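Local coordinates for GST N-terminal domain-containing protein (Pseudomonas syringae pv. tomato, PDB 3IC8), which is of unknown function but has the two domains of a glutathione S-transferase and may bind glutathione, at residues S2-H7 with K25-R30; S12-K17 with L189-Q194; A18-G23 with F218-L223. All blocks are in the same frame, centred on the assembly; numbering follows the deposited sequence.

In the fold
The three contacts tie the thioredoxin-like N-terminal domain together and join it to what follows in the chain. Contact 1 pairs strands 4-8 and 28-33, the two strands of a beta-alpha-beta unit. Helix 16-25 links those strands and supplies one side of both other contacts. Its start meets helix 180-193 of the C-terminal domain in contact 2. Its later turns meet 218-223, a loop that runs into strand 222-225 beside strand 28-33. The centres of contacts 1 and 3 lie about 9 Å apart, those of 2 and 3 about 14 Å, and those of 1 and 2 about 21 Å. Their segments alternate along the chain, which returns at last to the N-terminal sheet.

Contact 1. Residues S2-H7 with K25-R30; sequences SELILH and KGVNWR
Arg30 NH1 donates to Glu3 OE2 at 2.9 Å in a salt bridge just ahead of strand 4-8. The bond is bent, with 139° at the hydrogen. It meets OE2 from above the carboxylate plane, which is turned 57° from the guanidinium plane. The Arg30 chain is bent at chi2 (-51°), which brings its CD to within 3.5 Å of Glu3 OE2. Arg30 NE and NH2 also donate to the carbonyls of Ser224 and Asp225. The backbones bond more regularly. Arg30 N reaches Leu4 O at 2.9 Å, and Leu6 N reaches Arg30 O at 2.9 Å. These bonds make strands 4-8 and 28-33 parallel neighbours. They are the two strands of a right-handed beta-alpha-beta crossover through helix 16-25, as in the thioredoxin fold of glutathione S-transferases. Ile5 and Arg30 point to one face of the sheet, and Ile5 CG1 lies against Arg30 CB. Leu4, Leu6 and Trp29 occupy the other face, on the side of the helix. There Leu6 CB packs obliquely on the Trp29 ring, 3.6 Å from CE3, while its CD2 lies 3.7 Å from CZ3. Trp29 NE1 donates to the carbonyl of His220. Nearer the start of the segments, Leu4 CD2 meets the branch point of Val27, 3.9 Å from CB, and the two side chains cross at about a right angle.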
loop_
_atom_site.group_PDB
_atom_site.type_symbol
_atom_site.label_atom_id
_atom_site.label_comp_id
_atom_site.label_asym_id
_atom_site.label_seq_id
_atom_site.Cartn_x
_atom_site.Cartn_y
_atom_site.Cartn_z
ATOM N N SER A 2 8.603 32.966 12.426
ATOM C CA SER A 2 9.476 32.137 11.608
ATOM C C SER A 2 8.823 30.837 11.135
ATOM O O SER A 2 9.180 30.290 10.119
ATOM C CB SER A 2 10.755 31.833 12.375
ATOM O OG SER A 2 11.599 30.970 11.645
ATOM N N GLU A 3 7.885 30.334 11.911
ATOM C CA GLU A 3 7.173 29.116 11.579
ATOM C C GLU A 3 6.187 29.327 10.469
ATOM O O GLU A 3 5.669 30.391 10.325
ATOM C CB GLU A 3 6.424 28.601 12.791
ATOM C CG GLU A 3 7.258 27.943 13.824
ATOM C CD GLU A 3 6.635 28.018 15.169
ATOM O OE1 GLU A 3 6.181 29.098 15.553
ATOM O OE2 GLU A 3 6.585 26.997 15.849
ATOM N N LEU A 4 5.909 28.297 9.705
ATOM C CA LEU A 4 4.821 28.362 8.771
ATOM C C LEU A 4 3.556 28.179 9.542
ATOM O O LEU A 4 3.452 27.284 10.319
ATOM C CB LEU A 4 4.915 27.239 7.778
ATOM C CG LEU A 4 5.655 27.411 6.479
ATOM C CD1 LEU A 4 6.758 28.377 6.588
ATOM C CD2 LEU A 4 6.154 26.098 6.055
ATOM N N ILE A 5 2.594 29.049 9.330
ATOM C CA ILE A 5 1.334 28.913 10.004
ATOM C C ILE A 5 0.195 28.801 9.029
ATOM O O ILE A 5 0.028 29.617 8.187
ATOM C CB ILE A 5 1.096 30.091 10.938
ATOM C CG1 ILE A 5 2.182 30.148 11.996
ATOM C CG2 ILE A 5 -0.190 29.959 11.590
ATOM C CD1 ILE A 5 2.109 31.332 12.869
ATOM N N LEU A 6 -0.593 27.764 9.147
ATOM C CA LEU A 6 -1.764 27.655 8.324
ATOM C C LEU A 6 -3.040 27.879 9.126
ATOM O O LEU A 6 -3.276 27.254 10.121
ATOM C CB LEU A 6 -1.799 26.309 7.632
ATOM C CG LEU A 6 -2.828 26.139 6.538
ATOM C CD1 LEU A 6 -2.396 26.912 5.346
ATOM C CD2 LEU A 6 -3.007 24.720 6.201
ATOM N N HIS A 7 -3.850 28.806 8.666
ATOM C CA HIS A 7 -5.141 29.070 9.240
ATOM C C HIS A 7 -6.163 28.391 8.352
ATOM O O HIS A 7 -6.315 28.737 7.212
ATOM C CB HIS A 7 -5.405 30.562 9.216
ATOM C CG HIS A 7 -4.492 31.357 10.082
ATOM N ND1 HIS A 7 -4.870 31.827 11.309
ATOM C CD2 HIS A 7 -3.228 31.783 9.894
ATOM C CE1 HIS A 7 -3.879 32.495 11.848
ATOM N NE2 HIS A 7 -2.870 32.481 11.011
ATOM N N LYS A 25 5.878 19.485 0.256
ATOM C CA LYS A 25 7.029 20.210 0.729
ATOM C C LYS A 25 7.791 19.601 1.917
ATOM O O LYS A 25 8.916 19.932 2.133
ATOM C CB LYS A 25 6.676 21.659 0.995
ATOM C CG LYS A 25 6.493 22.475 -0.230
ATOM C CD LYS A 25 7.703 22.525 -1.074
ATOM C CE LYS A 25 7.502 23.523 -2.164
ATOM N NZ LYS A 25 8.552 23.543 -3.161
ATOM N N GLY A 26 7.184 18.704 2.668
ATOM C CA GLY A 26 7.818 18.137 3.833
ATOM C C GLY A 26 8.230 19.093 4.930
ATOM O O GLY A 26 9.276 18.961 5.513
ATOM N N VAL A 27 7.376 20.052 5.211
ATOM C CA VAL A 27 7.681 21.127 6.097
ATOM C C VAL A 27 6.885 20.922 7.344
ATOM O O VAL A 27 5.924 20.234 7.338
ATOM C CB VAL A 27 7.264 22.447 5.491
ATOM C CG1 VAL A 27 8.347 23.003 4.656
ATOM C CG2 VAL A 27 6.027 22.274 4.687
ATOM N N ASN A 28 7.314 21.529 8.421
ATOM C CA ASN A 28 6.602 21.453 9.649
ATOM C C ASN A 28 5.841 22.736 9.789
ATOM O O ASN A 28 6.355 23.777 9.517
ATOM C CB ASN A 28 7.572 21.264 10.793
ATOM C CG ASN A 28 8.116 19.874 10.861
ATOM O OD1 ASN A 28 7.859 19.152 11.788
ATOM N ND2 ASN A 28 8.879 19.495 9.873
ATOM N N TRP A 29 4.591 22.651 10.179
ATOM C CA TRP A 29 3.753 23.815 10.219
ATOM C C TRP A 29 2.851 23.849 11.431
ATOM O O TRP A 29 2.589 22.861 12.035
ATOM C CB TRP A 29 2.949 23.951 8.917
ATOM C CG TRP A 29 2.171 22.758 8.537
ATOM C CD1 TRP A 29 2.647 21.631 8.029
ATOM C CD2 TRP A 29 0.764 22.582 8.651
ATOM N NE1 TRP A 29 1.650 20.751 7.809
ATOM C CE2 TRP A 29 0.474 21.317 8.180
ATOM C CE3 TRP A 29 -0.277 23.376 9.114
ATOM C CZ2 TRP A 29 -0.796 20.824 8.146
ATOM C CZ3 TRP A 29 -1.528 22.886 9.076
ATOM C CH2 TRP A 29 -1.784 21.626 8.601
ATOM N N ARG A 30 2.364 25.023 11.750
ATOM C CA ARG A 30 1.458 25.179 12.836
ATOM C C ARG A 30 0.051 25.220 12.306
ATOM O O ARG A 30 -0.193 25.826 11.323
ATOM C CB ARG A 30 1.769 26.462 13.579
ATOM C CG ARG A 30 3.174 26.589 14.038
ATOM C CD ARG A 30 3.623 25.381 14.797
ATOM N NE ARG A 30 2.861 25.182 16.011
ATOM C CZ ARG A 30 3.061 25.862 17.117
ATOM N NH1 ARG A 30 3.986 26.773 17.174
ATOM N NH2 ARG A 30 2.340 25.632 18.167
#

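Contact 2. Residues S12-K17 with L189-Q194; sequences SLFAEK and LWFLKQ
This is a buried, largely apolar contact between the N-terminal and C-terminal domains, carried by Leu13, Phe14 and Glu16 against Trp190, Phe191 and Gln194. Leu13 reaches both Trp190 and Phe191. Its CB lies 3.6 Å from Phe191 CE1. Its CD2 lies 3.6 Å from Trp190 NE1 and also touches the end of Gln194. Phe14 and Phe191 form a T-shaped pair with ring planes at 66°. The edge of Phe191 is directed at the face of Phe14, with Phe191 CZ over the centre of the ring. Residues 12-17 lead from the first strand of the thioredoxin-like domain into helix 16-25, and 189-194 lie on helix 180-193, so the contact spans the domain interface of the glutathione S-transferase fold. Leu13 also packs on Gln194 of a second subunit, and Gln194 on Leu13 of that subunit. With Glu16 CG anti to the backbone N (chi1 -173°), it sits over one face of the Trp190 five-membered ring in a CH-pi contact, 3.9 Å from its centroid. Trp190 NE1 is buried here without a polar partner in the model. Glu16 OE1 instead hydrogen-bonds to His220 NE2, and OE2 forms a salt bridge with Arg19 NH2.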
loop_
_atom_site.group_PDB
_atom_site.type_symbol
_atom_site.label_atom_id
_atom_site.label_comp_id
_atom_site.label_asym_id
_atom_site.label_seq_id
_atom_site.Cartn_x
_atom_site.Cartn_y
_atom_site.Cartn_z
ATOM N N SER A 12 -12.594 20.657 6.481
ATOM C CA SER A 12 -13.099 21.131 5.220
ATOM C C SER A 12 -12.395 20.496 4.047
ATOM O O SER A 12 -11.213 20.507 3.942
ATOM C CB SER A 12 -12.994 22.638 5.151
ATOM O OG SER A 12 -13.342 23.112 3.889
ATOM N N LEU A 13 -13.183 19.946 3.156
ATOM C CA LEU A 13 -12.739 19.370 1.918
ATOM C C LEU A 13 -12.111 20.416 1.068
ATOM O O LEU A 13 -11.252 20.145 0.299
ATOM C CB LEU A 13 -13.901 18.770 1.173
ATOM C CG LEU A 13 -14.645 17.618 1.801
ATOM C CD1 LEU A 13 -15.927 17.482 1.118
ATOM C CD2 LEU A 13 -13.868 16.389 1.631
ATOM N N PHE A 14 -12.584 21.627 1.220
ATOM C CA PHE A 14 -12.101 22.758 0.476
ATOM C C PHE A 14 -10.676 23.161 0.799
ATOM O O PHE A 14 -10.011 23.747 -0.006
ATOM C CB PHE A 14 -13.076 23.916 0.566
ATOM C CG PHE A 14 -14.353 23.682 -0.169
ATOM C CD1 PHE A 14 -14.520 24.105 -1.442
ATOM C CD2 PHE A 14 -15.384 23.024 0.425
ATOM C CE1 PHE A 14 -15.663 23.874 -2.081
ATOM C CE2 PHE A 14 -16.519 22.803 -0.228
ATOM C CZ PHE A 14 -16.663 23.225 -1.469
ATOM N N ALA A 15 -10.225 22.824 1.992
ATOM C CA ALA A 15 -8.915 23.152 2.466
ATOM C C ALA A 15 -7.904 22.044 2.305
ATOM O O ALA A 15 -6.825 22.149 2.798
ATOM C CB ALA A 15 -8.991 23.556 3.877
ATOM N N GLU A 16 -8.280 20.961 1.668
ATOM C CA GLU A 16 -7.396 19.837 1.465
ATOM C C GLU A 16 -6.198 20.100 0.587
ATOM O O GLU A 16 -5.148 19.606 0.827
ATOM C CB GLU A 16 -8.175 18.621 1.011
ATOM C CG GLU A 16 -7.398 17.369 0.935
ATOM C CD GLU A 16 -7.038 16.776 2.271
ATOM O OE1 GLU A 16 -6.338 15.776 2.247
ATOM O OE2 GLU A 16 -7.432 17.284 3.320
ATOM N N LYS A 17 -6.367 20.884 -0.451
ATOM C CA LYS A 17 -5.284 21.105 -1.357
ATOM C C LYS A 17 -4.119 21.738 -0.630
ATOM O O LYS A 17 -3.028 21.325 -0.810
ATOM C CB LYS A 17 -5.732 21.953 -2.542
ATOM C CG LYS A 17 -4.619 22.614 -3.307
ATOM C CD LYS A 17 -4.930 22.834 -4.746
ATOM C CE LYS A 17 -5.468 24.206 -5.016
ATOM N NZ LYS A 17 -4.697 24.901 -6.028
ATOM N N LEU A 189 -10.726 15.664 -7.656
ATOM C CA LEU A 189 -11.073 14.268 -7.546
ATOM C C LEU A 189 -11.374 13.819 -6.135
ATOM O O LEU A 189 -12.080 12.889 -5.918
ATOM C CB LEU A 189 -9.985 13.424 -8.140
ATOM C CG LEU A 189 -9.713 13.798 -9.566
ATOM C CD1 LEU A 189 -8.863 12.795 -10.166
ATOM C CD2 LEU A 189 -10.964 13.923 -10.331
ATOM N N TRP A 190 -10.784 14.500 -5.187
ATOM C CA TRP A 190 -10.924 14.210 -3.797
ATOM C C TRP A 190 -12.376 14.389 -3.387
ATOM O O TRP A 190 -12.883 13.661 -2.581
ATOM C CB TRP A 190 -9.968 15.096 -3.019
ATOM C CG TRP A 190 -10.130 15.111 -1.589
ATOM C CD1 TRP A 190 -10.509 16.137 -0.848
ATOM C CD2 TRP A 190 -9.875 14.045 -0.702
ATOM N NE1 TRP A 190 -10.533 15.802 0.453
ATOM C CE2 TRP A 190 -10.143 14.506 0.570
ATOM C CE3 TRP A 190 -9.459 12.733 -0.869
ATOM C CZ2 TRP A 190 -10.022 13.718 1.669
ATOM C CZ3 TRP A 190 -9.329 11.956 0.222
ATOM C CH2 TRP A 190 -9.611 12.443 1.479
ATOM N N PHE A 191 -13.043 15.364 -3.974
ATOM C CA PHE A 191 -14.448 15.564 -3.719
ATOM C C PHE A 191 -15.268 14.367 -4.171
ATOM O O PHE A 191 -16.139 13.940 -3.479
ATOM C CB PHE A 191 -14.955 16.836 -4.404
ATOM C CG PHE A 191 -14.561 18.097 -3.722
ATOM C CD1 PHE A 191 -15.351 18.654 -2.764
ATOM C CD2 PHE A 191 -13.408 18.734 -4.046
ATOM C CE1 PHE A 191 -14.986 19.805 -2.152
ATOM C CE2 PHE A 191 -13.041 19.864 -3.427
ATOM C CZ PHE A 191 -13.826 20.404 -2.482
ATOM N N LEU A 192 -14.975 13.831 -5.336
ATOM C CA LEU A 192 -15.698 12.696 -5.867
ATOM C C LEU A 192 -15.553 11.434 -5.049
ATOM O O LEU A 192 -16.471 10.698 -4.911
ATOM C CB LEU A 192 -15.351 12.433 -7.308
ATOM C CG LEU A 192 -15.863 13.278 -8.469
ATOM C CD1 LEU A 192 -17.176 13.924 -8.319
ATOM C CD2 LEU A 192 -14.857 14.209 -8.946
ATOM N N LYS A 193 -14.385 11.227 -4.487
ATOM C CA LYS A 193 -14.058 10.072 -3.697
ATOM C C LYS A 193 -14.848 9.955 -2.402
ATOM O O LYS A 193 -14.924 8.927 -1.837
ATOM C CB LYS A 193 -12.580 10.058 -3.405
ATOM C CG LYS A 193 -11.721 9.806 -4.589
ATOM C CD LYS A 193 -11.838 8.400 -5.080
ATOM C CE LYS A 193 -10.812 7.528 -4.454
ATOM N NZ LYS A 193 -10.911 6.167 -4.923
ATOM N N GLN A 194 -15.441 11.048 -1.978
ATOM C CA GLN A 194 -16.201 11.151 -0.756
ATOM C C GLN A 194 -17.487 10.340 -0.693
ATOM O O GLN A 194 -17.986 10.054 0.359
ATOM C CB GLN A 194 -16.495 12.608 -0.445
ATOM C CG GLN A 194 -15.298 13.484 -0.256
ATOM C CD GLN A 194 -14.276 12.908 0.656
ATOM O OE1 GLN A 194 -13.182 12.618 0.257
ATOM N NE2 GLN A 194 -14.638 12.729 1.885
#

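Contact 3. Residues A18-G23 with F218-L223; sequences ARLMLG and FGHGSL
Phe218 begins the segment with its backbone close to the helix, its O 3.6 Å from Gly23 O, while its ring leads away and meets Phe24 edge-to-face. The same Phe218 O accepts a bond from Asn28 ND2 of a third subunit. Gly219, at positive phi, turns the chain out of helical conformation, and its carbonyl faces the helix. Gly219 O receives two CA-H...O contacts, from Gly23 CA at 3.2 Å and from Leu20 CA at 3.5 Å. The lack of a side chain at Gly23 permits this approach: a CB there would clash with the carbonyls of Phe218 and Gly219. His220 follows, with its CA 3.4 Å from Arg19 O in a third such contact. Its ring lies alongside the Arg19 chain, both pointing the same way. Arg19 CG sits over one face, 3.8 Å from the ring centroid, in a CH-pi contact. Leu20 CD2 comes to the ring edge, 4.1 Å from His220 CD2. The polar ends turn to other partners. His220 NE2 hydrogen-bonds to Glu16 OE1. Arg19 NH2 forms a salt bridge with Glu16 OE2 and a hydrogen bond to Ser12 O, which probably steadies both side chains. Gly221 N passes 3.7 Å from Gly23 CA, and the backbone angles of Gly221 suit glycine. Ser222 and Leu223 then start strand 222-225, where Ser222 bonds to the backbone of Trp29. A glycine-rich turn is thus laid on a glycine of helix 16-25, and the chain after the C-terminal helices adds to the thioredoxin-like sheet a strand beside 28-33, the outermost on that side within this chain.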
loop_
_atom_site.group_PDB
_atom_site.type_symbol
_atom_site.label_atom_id
_atom_site.label_comp_id
_atom_site.label_asym_id
_atom_site.label_seq_id
_atom_site.Cartn_x
_atom_site.Cartn_y
_atom_site.Cartn_z
ATOM N N ALA A 18 -4.359 22.712 0.215
ATOM C CA ALA A 18 -3.295 23.381 0.939
ATOM C C ALA A 18 -2.526 22.484 1.878
ATOM O O ALA A 18 -1.355 22.627 2.032
ATOM C CB ALA A 18 -3.827 24.516 1.668
ATOM N N ARG A 19 -3.226 21.573 2.512
ATOM C CA ARG A 19 -2.653 20.586 3.371
ATOM C C ARG A 19 -1.721 19.633 2.632
ATOM O O ARG A 19 -0.698 19.258 3.128
ATOM C CB ARG A 19 -3.798 19.821 4.005
ATOM C CG ARG A 19 -3.893 19.958 5.464
ATOM C CD ARG A 19 -5.245 20.354 5.994
ATOM N NE ARG A 19 -6.390 19.726 5.361
ATOM C CZ ARG A 19 -7.629 20.166 5.478
ATOM N NH1 ARG A 19 -7.895 21.214 6.192
ATOM N NH2 ARG A 19 -8.602 19.572 4.870
ATOM N N LEU A 20 -2.127 19.218 1.451
ATOM C CA LEU A 20 -1.316 18.394 0.590
ATOM C C LEU A 20 -0.099 19.141 0.156
ATOM O O LEU A 20 0.933 18.580 0.004
ATOM C CB LEU A 20 -2.094 17.848 -0.591
ATOM C CG LEU A 20 -3.182 16.867 -0.228
ATOM C CD1 LEU A 20 -4.190 16.726 -1.288
ATOM C CD2 LEU A 20 -2.674 15.556 0.186
HETATM N N MSE A 21 -0.249 20.427 -0.055
HETATM C CA MSE A 21 0.842 21.252 -0.477
HETATM C C MSE A 21 1.897 21.258 0.596
HETATM O O MSE A 21 3.057 21.180 0.326
HETATM C CB MSE A 21 0.368 22.659 -0.779
HETATM C CG MSE A 21 -0.230 22.870 -2.141
HETATM SE SE MSE A 21 -1.283 24.440 -2.360
HETATM C CE MSE A 21 -0.012 25.757 -2.132
ATOM N N LEU A 22 1.466 21.329 1.831
ATOM C CA LEU A 22 2.375 21.221 2.931
ATOM C C LEU A 22 3.034 19.871 2.996
ATOM O O LEU A 22 4.158 19.772 3.342
ATOM C CB LEU A 22 1.712 21.622 4.233
ATOM C CG LEU A 22 1.382 23.100 4.280
ATOM C CD1 LEU A 22 0.477 23.434 5.389
ATOM C CD2 LEU A 22 2.564 23.906 4.363
ATOM N N GLY A 23 2.316 18.827 2.664
ATOM C CA GLY A 23 2.886 17.507 2.616
ATOM C C GLY A 23 3.958 17.271 1.584
ATOM O O GLY A 23 4.928 16.629 1.851
ATOM N N PHE A 218 1.384 11.900 -0.520
ATOM C CA PHE A 218 2.335 12.882 -0.048
ATOM C C PHE A 218 1.933 13.336 1.332
ATOM O O PHE A 218 2.738 13.778 2.105
ATOM C CB PHE A 218 2.422 14.066 -0.999
ATOM C CG PHE A 218 3.227 13.808 -2.225
ATOM C CD1 PHE A 218 4.585 13.754 -2.183
ATOM C CD2 PHE A 218 2.626 13.629 -3.420
ATOM C CE1 PHE A 218 5.308 13.512 -3.297
ATOM C CE2 PHE A 218 3.359 13.396 -4.530
ATOM C CZ PHE A 218 4.694 13.333 -4.464
ATOM N N GLY A 219 0.655 13.233 1.631
ATOM C CA GLY A 219 0.172 13.521 2.953
ATOM C C GLY A 219 0.089 14.975 3.330
ATOM O O GLY A 219 0.113 15.826 2.478
ATOM N N HIS A 220 -0.029 15.237 4.621
ATOM C CA HIS A 220 -0.108 16.588 5.137
ATOM C C HIS A 220 1.122 17.121 5.834
ATOM O O HIS A 220 1.142 18.255 6.219
ATOM C CB HIS A 220 -1.299 16.758 6.066
ATOM C CG HIS A 220 -2.621 16.421 5.459
ATOM N ND1 HIS A 220 -3.770 16.350 6.203
ATOM C CD2 HIS A 220 -2.985 16.151 4.190
ATOM C CE1 HIS A 220 -4.782 16.047 5.422
ATOM N NE2 HIS A 220 -4.330 15.909 4.196
ATOM N N GLY A 221 2.148 16.313 5.997
ATOM C CA GLY A 221 3.309 16.784 6.710
ATOM C C GLY A 221 3.210 16.717 8.209
ATOM O O GLY A 221 2.507 15.911 8.723
ATOM N N SER A 222 3.938 17.562 8.906
ATOM C CA SER A 222 3.938 17.521 10.357
ATOM C C SER A 222 3.413 18.778 10.982
ATOM O O SER A 222 3.939 19.816 10.759
ATOM C CB SER A 222 5.353 17.298 10.848
ATOM O OG SER A 222 5.493 16.009 11.368
ATOM N N LEU A 223 2.401 18.673 11.814
ATOM C CA LEU A 223 1.791 19.847 12.380
ATOM C C LEU A 223 1.677 19.807 13.882
ATOM O O LEU A 223 1.616 18.760 14.461
ATOM C CB LEU A 223 0.414 20.052 11.767
ATOM C CG LEU A 223 -0.723 19.126 12.145
ATOM C CD1 LEU A 223 -1.347 19.540 13.426
ATOM C CD2 LEU A 223 -1.754 19.043 11.093
#